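Local coordinates for protein nucleoside phosphorylase, putative (Trypanosoma brucei, PDB 3BJE) that acts as a homodimeric uridine phosphorylase, an enzyme that uses phosphate to split uridine into uracil and ribose 1-phosphate, at residues Q254-G259 / V315-V320; T199-I204 / L265-M270. One frame throughout, in Å; residues are numbered along the deposited sequence.

How the contacts relate
Along the chain the segments alternate: 199-204, 254-259, 265-270, 315-320. The two contacts therefore interlock in sequence, and their centres lie 14 Å apart on the same side of the chain's centre. The long loop between strand 239-246 and helix 270-276 supplies one segment to each. Contact 1 pairs it with the end of strand 308-318 and holds part of the uracil pocket. Contact 2 pairs it with the turn between helix 186-198 and strand 207-210, away from the ligands. Arg257 and Asn269 join the two through a probable hydrogen bond, and Met270 SD packs on Gln254 CA. Both contacts touch the second subunit, so pocket loop and dimer interface are close neighbours.

Contact 1 (Q254-G259 / V315-V320); sequences QGRRVG and VVSKRV. With URA (uracil), chain D.
Arg319 lays its guanidinium flat on that of Arg256. The group centres are 4.0 Å apart and the planes differ by 27°. The two side chains cross at about a right angle. From CB, the Arg319 chain bends at CG (chi2 -78°), which turns CD toward Arg256. CD then lies over the face of the Arg256 guanidinium, 3.4 Å from Arg256 NH2. NE follows above the same group. At the tip, Arg319 NH2 meets Arg256 CG at 3.4 Å, so the Arg256 chain covers part of one face of the Arg319 group. The end of Arg319 grips a single backbone oxygen. Its NH1 donates to Gln254 O at 3.0 Å, with an N-H...O angle of 155°. Arg319 NH2 reaches Gln254 O at 3.2 Å from the same face of the carbonyl. This grip probably offsets part of the repulsion between the two stacked cations.

The ligand lies beyond the stack. Uracil N3 donates to Gln254 OE1 at 2.8 Å, and Gln254 NE2 returns a bond to uracil O2 at 3.0 Å. This amide pairing reads one edge of the base. Arg256 NH2 donates to uracil O4 at 2.9 Å. A water takes a bond from Arg319 NH1 and donates to both Gln254 OE1 and uracil O4. Arg319 is thus a second-shell residue, positioned behind the pocket side chains. Val316 CG2 packs against the C5-C6 side of the base.

Strand 308-318 carries Val316 and Ser317 and runs between strands 142-151 and 161-169. Just past its end, Arg319 touches Val271 of helix 270-276. Segment 254-259 is loop, and Asp23 of the second subunit packs on Arg256.

Contact 2 (T199-I204 / L265-M270); sequences TGLRAI and LTVPNM
Val267 covers a face of the flat peptide that joins Gly200 to Leu201. Its CG2 stands 3.9 Å above the peptide plane, almost directly over Gly200 C. At the rim of this peptide, a water donates to Gly200 O at 2.7 Å. The same water donates to Thr266 O at 3.2 Å and so bridges the two backbones. A second flat group, the guanidinium of Arg202, lies on the outer part of the turn. Thr199 O sits 3.1 Å above its centre.

Both branches of Val267 are used. CG1 is anti to the backbone N (chi1 -163°) and comes within 4.2 Å of Gly200 CA. Gly200 has no side chain, which lets the valine approach the backbone this closely. Leu201 adds the next apolar layer. Its CD2 meets Val267 CG2 at 4.5 Å, and Leu201 CD2 also meets Met270 CE at 4.5 Å. At the outer edge, Ala203 CB touches Thr266 CG2 at 4.1 Å. The hydroxyl of Thr266 has other partners, Leu175 O and Ser178 N of the second subunit.

Each segment is shaped by its own turn. Thr199 OG1 accepts from Leu201 N in an ST turn, at the start of the 3-10 segment 200-203. Val267 to Met270 form a type I beta turn that leads into a helix.

The contact is structural packing between two loops. One joins helix 186-198 to strand 207-210. The other ends at helix 270-276, whose Glu273 accepts a hydrogen bond from Gly200 N. Tyr176 of the second subunit packs on Leu201, Ile204 and Met270, which places this contact at the dimer interface.

Contact 1 (Q254-G259 / V315-V320)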
loop_
_atom_site.group_PDB
_atom_site.type_symbol
_atom_site.label_atom_id
_atom_site.label_comp_id
_atom_site.label_asym_id
_atom_site.label_seq_id
_atom_site.Cartn_x
_atom_site.Cartn_y
_atom_site.Cartn_z
ATOM N N GLN A 254 -4.577 3.952 11.984
ATOM C CA GLN A 254 -4.234 5.266 12.539
ATOM C C GLN A 254 -5.101 5.621 13.764
ATOM O O GLN A 254 -5.180 6.765 14.139
ATOM C CB GLN A 254 -4.295 6.355 11.461
ATOM C CG GLN A 254 -3.366 6.098 10.284
ATOM C CD GLN A 254 -3.295 7.228 9.266
ATOM O OE1 GLN A 254 -3.573 8.405 9.595
ATOM N NE2 GLN A 254 -2.874 6.890 8.039
ATOM N N GLY A 255 -5.749 4.632 14.384
ATOM C CA GLY A 255 -6.560 4.894 15.566
ATOM C C GLY A 255 -7.914 5.542 15.296
ATOM O O GLY A 255 -8.540 6.050 16.220
ATOM N N ARG A 256 -8.384 5.520 14.041
ATOM C CA ARG A 256 -9.749 5.946 13.727
ATOM C C ARG A 256 -10.740 4.840 14.092
ATOM O O ARG A 256 -10.491 3.664 13.831
ATOM C CB ARG A 256 -9.901 6.332 12.248
ATOM C CG ARG A 256 -9.164 7.602 11.850
ATOM C CD ARG A 256 -9.377 7.963 10.392
ATOM N NE ARG A 256 -8.988 9.345 10.159
ATOM C CZ ARG A 256 -7.759 9.765 9.864
ATOM N NH1 ARG A 256 -6.754 8.924 9.699
ATOM N NH2 ARG A 256 -7.527 11.062 9.719
ATOM N N ARG A 257 -11.852 5.238 14.697
ATOM C CA ARG A 257 -12.891 4.319 15.172
ATOM C C ARG A 257 -14.051 4.305 14.169
ATOM O O ARG A 257 -14.764 5.307 14.015
ATOM C CB ARG A 257 -13.384 4.776 16.548
ATOM C CG ARG A 257 -12.377 4.572 17.670
ATOM C CD ARG A 257 -12.917 5.172 18.977
ATOM N NE ARG A 257 -11.968 5.135 20.108
ATOM C CZ ARG A 257 -12.109 4.399 21.216
ATOM N NH1 ARG A 257 -13.136 3.564 21.367
ATOM N NH2 ARG A 257 -11.201 4.492 22.190
ATOM N N VAL A 258 -14.206 3.189 13.468
ATOM C CA VAL A 258 -15.187 3.073 12.382
ATOM C C VAL A 258 -16.127 1.889 12.588
ATOM O O VAL A 258 -15.731 0.715 12.439
ATOM C CB VAL A 258 -14.503 2.928 11.010
ATOM C CG1 VAL A 258 -15.549 2.817 9.886
ATOM C CG2 VAL A 258 -13.541 4.099 10.763
ATOM N N GLY A 259 -17.378 2.205 12.894
ATOM C CA GLY A 259 -18.441 1.216 12.881
ATOM C C GLY A 259 -18.125 -0.064 13.620
ATOM O O GLY A 259 -17.731 -0.034 14.790
ATOM N N VAL A 315 -0.496 19.349 6.798
ATOM C CA VAL A 315 -1.422 18.807 7.801
ATOM C C VAL A 315 -2.852 19.065 7.343
ATOM O O VAL A 315 -3.326 20.196 7.392
ATOM C CB VAL A 315 -1.159 19.404 9.202
ATOM C CG1 VAL A 315 -2.179 18.900 10.257
ATOM C CG2 VAL A 315 0.255 19.087 9.648
ATOM N N VAL A 316 -3.527 18.020 6.870
ATOM C CA VAL A 316 -4.907 18.130 6.386
ATOM C C VAL A 316 -5.941 17.552 7.355
ATOM O O VAL A 316 -7.143 17.697 7.141
ATOM C CB VAL A 316 -5.081 17.463 5.015
ATOM C CG1 VAL A 316 -4.146 18.097 3.980
ATOM C CG2 VAL A 316 -4.830 15.951 5.112
ATOM N N SER A 317 -5.474 16.907 8.416
ATOM C CA SER A 317 -6.371 16.371 9.427
ATOM C C SER A 317 -5.804 16.665 10.798
ATOM O O SER A 317 -4.681 16.287 11.117
ATOM C CB SER A 317 -6.546 14.866 9.253
ATOM O OG SER A 317 -7.329 14.336 10.310
ATOM N N LYS A 318 -6.577 17.380 11.604
ATOM C CA LYS A 318 -6.201 17.614 12.981
ATOM C C LYS A 318 -7.043 16.642 13.755
ATOM O O LYS A 318 -8.272 16.708 13.743
ATOM C CB LYS A 318 -6.465 19.052 13.424
ATOM C CG LYS A 318 -5.357 20.047 13.053
ATOM C CD LYS A 318 -3.977 19.726 13.661
ATOM C CE LYS A 318 -3.932 19.717 15.190
ATOM N NZ LYS A 318 -3.816 21.072 15.791
ATOM N N ARG A 319 -6.353 15.711 14.391
ATOM C CA ARG A 319 -6.980 14.615 15.078
ATOM C C ARG A 319 -7.254 15.026 16.534
ATOM O O ARG A 319 -7.979 14.342 17.246
ATOM C CB ARG A 319 -6.064 13.383 14.976
ATOM C CG ARG A 319 -5.690 12.960 13.512
ATOM C CD ARG A 319 -6.816 12.191 12.807
ATOM N NE ARG A 319 -7.396 11.112 13.620
ATOM C CZ ARG A 319 -6.897 9.878 13.743
ATOM N NH1 ARG A 319 -5.796 9.523 13.086
ATOM N NH2 ARG A 319 -7.509 8.992 14.525
ATOM N N VAL A 320 -6.666 16.147 16.958
ATOM C CA VAL A 320 -6.942 16.768 18.261
ATOM C C VAL A 320 -7.319 18.238 18.042
ATOM O O VAL A 320 -7.126 18.770 16.949
ATOM C CB VAL A 320 -5.708 16.715 19.197
ATOM C CG1 VAL A 320 -5.166 15.291 19.314
ATOM C CG2 VAL A 320 -4.624 17.676 18.709
HETATM N N1 URA D . -3.063 11.211 5.467
HETATM C C2 URA D . -2.971 10.238 6.400
HETATM O O2 URA D . -2.334 9.160 6.177
HETATM N N3 URA D . -3.572 10.391 7.570
HETATM C C4 URA D . -4.283 11.500 7.853
HETATM O O4 URA D . -4.819 11.588 8.971
HETATM C C5 URA D . -4.401 12.500 6.908
HETATM C C6 URA D . -3.766 12.325 5.692
HETATM O O HOH W 1 -3.849 10.634 11.306
#

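Contact 2 (T199-I204 / L265-M270)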
loop_
_atom_site.group_PDB
_atom_site.type_symbol
_atom_site.label_atom_id
_atom_site.label_comp_id
_atom_site.label_asym_id
_atom_site.label_seq_id
_atom_site.Cartn_x
_atom_site.Cartn_y
_atom_site.Cartn_z
ATOM N N THR A 199 2.868 3.397 24.791
ATOM C CA THR A 199 1.724 3.348 23.893
ATOM C C THR A 199 1.311 1.911 23.625
ATOM O O THR A 199 2.045 0.974 23.906
ATOM C CB THR A 199 2.011 3.989 22.509
ATOM O OG1 THR A 199 2.759 3.088 21.682
ATOM C CG2 THR A 199 2.777 5.304 22.619
ATOM N N GLY A 200 0.134 1.752 23.029
ATOM C CA GLY A 200 -0.344 0.444 22.601
ATOM C C GLY A 200 0.482 -0.213 21.519
ATOM O O GLY A 200 0.273 -1.390 21.209
ATOM N N LEU A 201 1.428 0.534 20.935
ATOM C CA LEU A 201 2.413 -0.085 20.030
ATOM C C LEU A 201 3.346 -1.039 20.788
ATOM O O LEU A 201 4.158 -1.705 20.168
ATOM C CB LEU A 201 3.206 0.965 19.265
ATOM C CG LEU A 201 2.312 1.791 18.318
ATOM C CD1 LEU A 201 3.004 3.078 17.900
ATOM C CD2 LEU A 201 1.867 1.004 17.055
ATOM N N ARG A 202 3.207 -1.145 22.111
ATOM C CA ARG A 202 3.810 -2.245 22.846
ATOM C C ARG A 202 3.489 -3.613 22.207
ATOM O O ARG A 202 4.202 -4.572 22.425
ATOM C CB ARG A 202 3.409 -2.211 24.330
ATOM C CG ARG A 202 1.951 -2.555 24.600
ATOM C CD ARG A 202 1.622 -2.551 26.083
ATOM N NE ARG A 202 1.965 -1.278 26.715
ATOM C CZ ARG A 202 1.207 -0.185 26.702
ATOM N NH1 ARG A 202 0.010 -0.192 26.117
ATOM N NH2 ARG A 202 1.661 0.928 27.283
ATOM N N ALA A 203 2.396 -3.678 21.447
ATOM C CA ALA A 203 1.956 -4.927 20.813
ATOM C C ALA A 203 2.594 -5.188 19.447
ATOM O O ALA A 203 2.381 -6.251 18.863
ATOM C CB ALA A 203 0.441 -4.915 20.675
ATOM N N ILE A 204 3.384 -4.232 18.954
ATOM C CA ILE A 204 3.879 -4.264 17.570
ATOM C C ILE A 204 5.397 -4.150 17.558
ATOM O O ILE A 204 5.962 -3.345 18.273
ATOM C CB ILE A 204 3.291 -3.086 16.751
ATOM C CG1 ILE A 204 1.755 -3.093 16.831
ATOM C CG2 ILE A 204 3.765 -3.108 15.288
ATOM C CD1 ILE A 204 1.102 -4.272 16.074
ATOM N N LEU A 265 -10.110 -2.805 17.607
ATOM C CA LEU A 265 -8.870 -2.104 17.399
ATOM C C LEU A 265 -7.813 -2.467 18.429
ATOM O O LEU A 265 -8.114 -2.583 19.617
ATOM C CB LEU A 265 -9.082 -0.597 17.489
ATOM C CG LEU A 265 -9.947 0.006 16.392
ATOM C CD1 LEU A 265 -9.948 1.527 16.510
ATOM C CD2 LEU A 265 -9.462 -0.464 15.012
ATOM N N THR A 266 -6.574 -2.626 17.969
ATOM C CA THR A 266 -5.430 -2.875 18.848
ATOM C C THR A 266 -4.950 -1.608 19.550
ATOM O O THR A 266 -4.501 -1.661 20.717
ATOM C CB THR A 266 -4.279 -3.472 18.027
ATOM O OG1 THR A 266 -4.779 -4.592 17.310
ATOM C CG2 THR A 266 -3.093 -3.953 18.898
ATOM N N VAL A 267 -5.006 -0.487 18.836
ATOM C CA VAL A 267 -4.545 0.796 19.371
ATOM C C VAL A 267 -5.601 1.873 19.127
ATOM O O VAL A 267 -5.388 2.811 18.364
ATOM C CB VAL A 267 -3.194 1.257 18.763
ATOM C CG1 VAL A 267 -2.564 2.329 19.629
ATOM C CG2 VAL A 267 -2.221 0.062 18.601
ATOM N N PRO A 268 -6.766 1.738 19.780
ATOM C CA PRO A 268 -7.856 2.682 19.528
ATOM C C PRO A 268 -7.546 4.125 19.908
ATOM O O PRO A 268 -8.156 5.038 19.354
ATOM C CB PRO A 268 -9.004 2.135 20.393
ATOM C CG PRO A 268 -8.320 1.379 21.468
ATOM C CD PRO A 268 -7.133 0.739 20.803
ATOM N N ASN A 269 -6.654 4.317 20.876
ATOM C CA ASN A 269 -6.285 5.648 21.337
ATOM C C ASN A 269 -4.940 6.101 20.811
ATOM O O ASN A 269 -4.281 6.944 21.426
ATOM C CB ASN A 269 -6.317 5.674 22.872
ATOM C CG ASN A 269 -7.677 5.276 23.419
ATOM O OD1 ASN A 269 -8.709 5.755 22.926
ATOM N ND2 ASN A 269 -7.689 4.412 24.433
ATOM N N MET A 270 -4.570 5.603 19.633
ATOM C CA MET A 270 -3.278 5.927 19.018
ATOM C C MET A 270 -2.962 7.420 18.997
ATOM O O MET A 270 -1.844 7.828 19.307
ATOM C CB MET A 270 -3.202 5.371 17.589
ATOM C CG MET A 270 -1.817 5.556 16.972
ATOM S SD MET A 270 -1.733 4.956 15.276
ATOM C CE MET A 270 -1.728 3.176 15.494
HETATM O O HOH W 2 -1.836 -2.655 22.260
#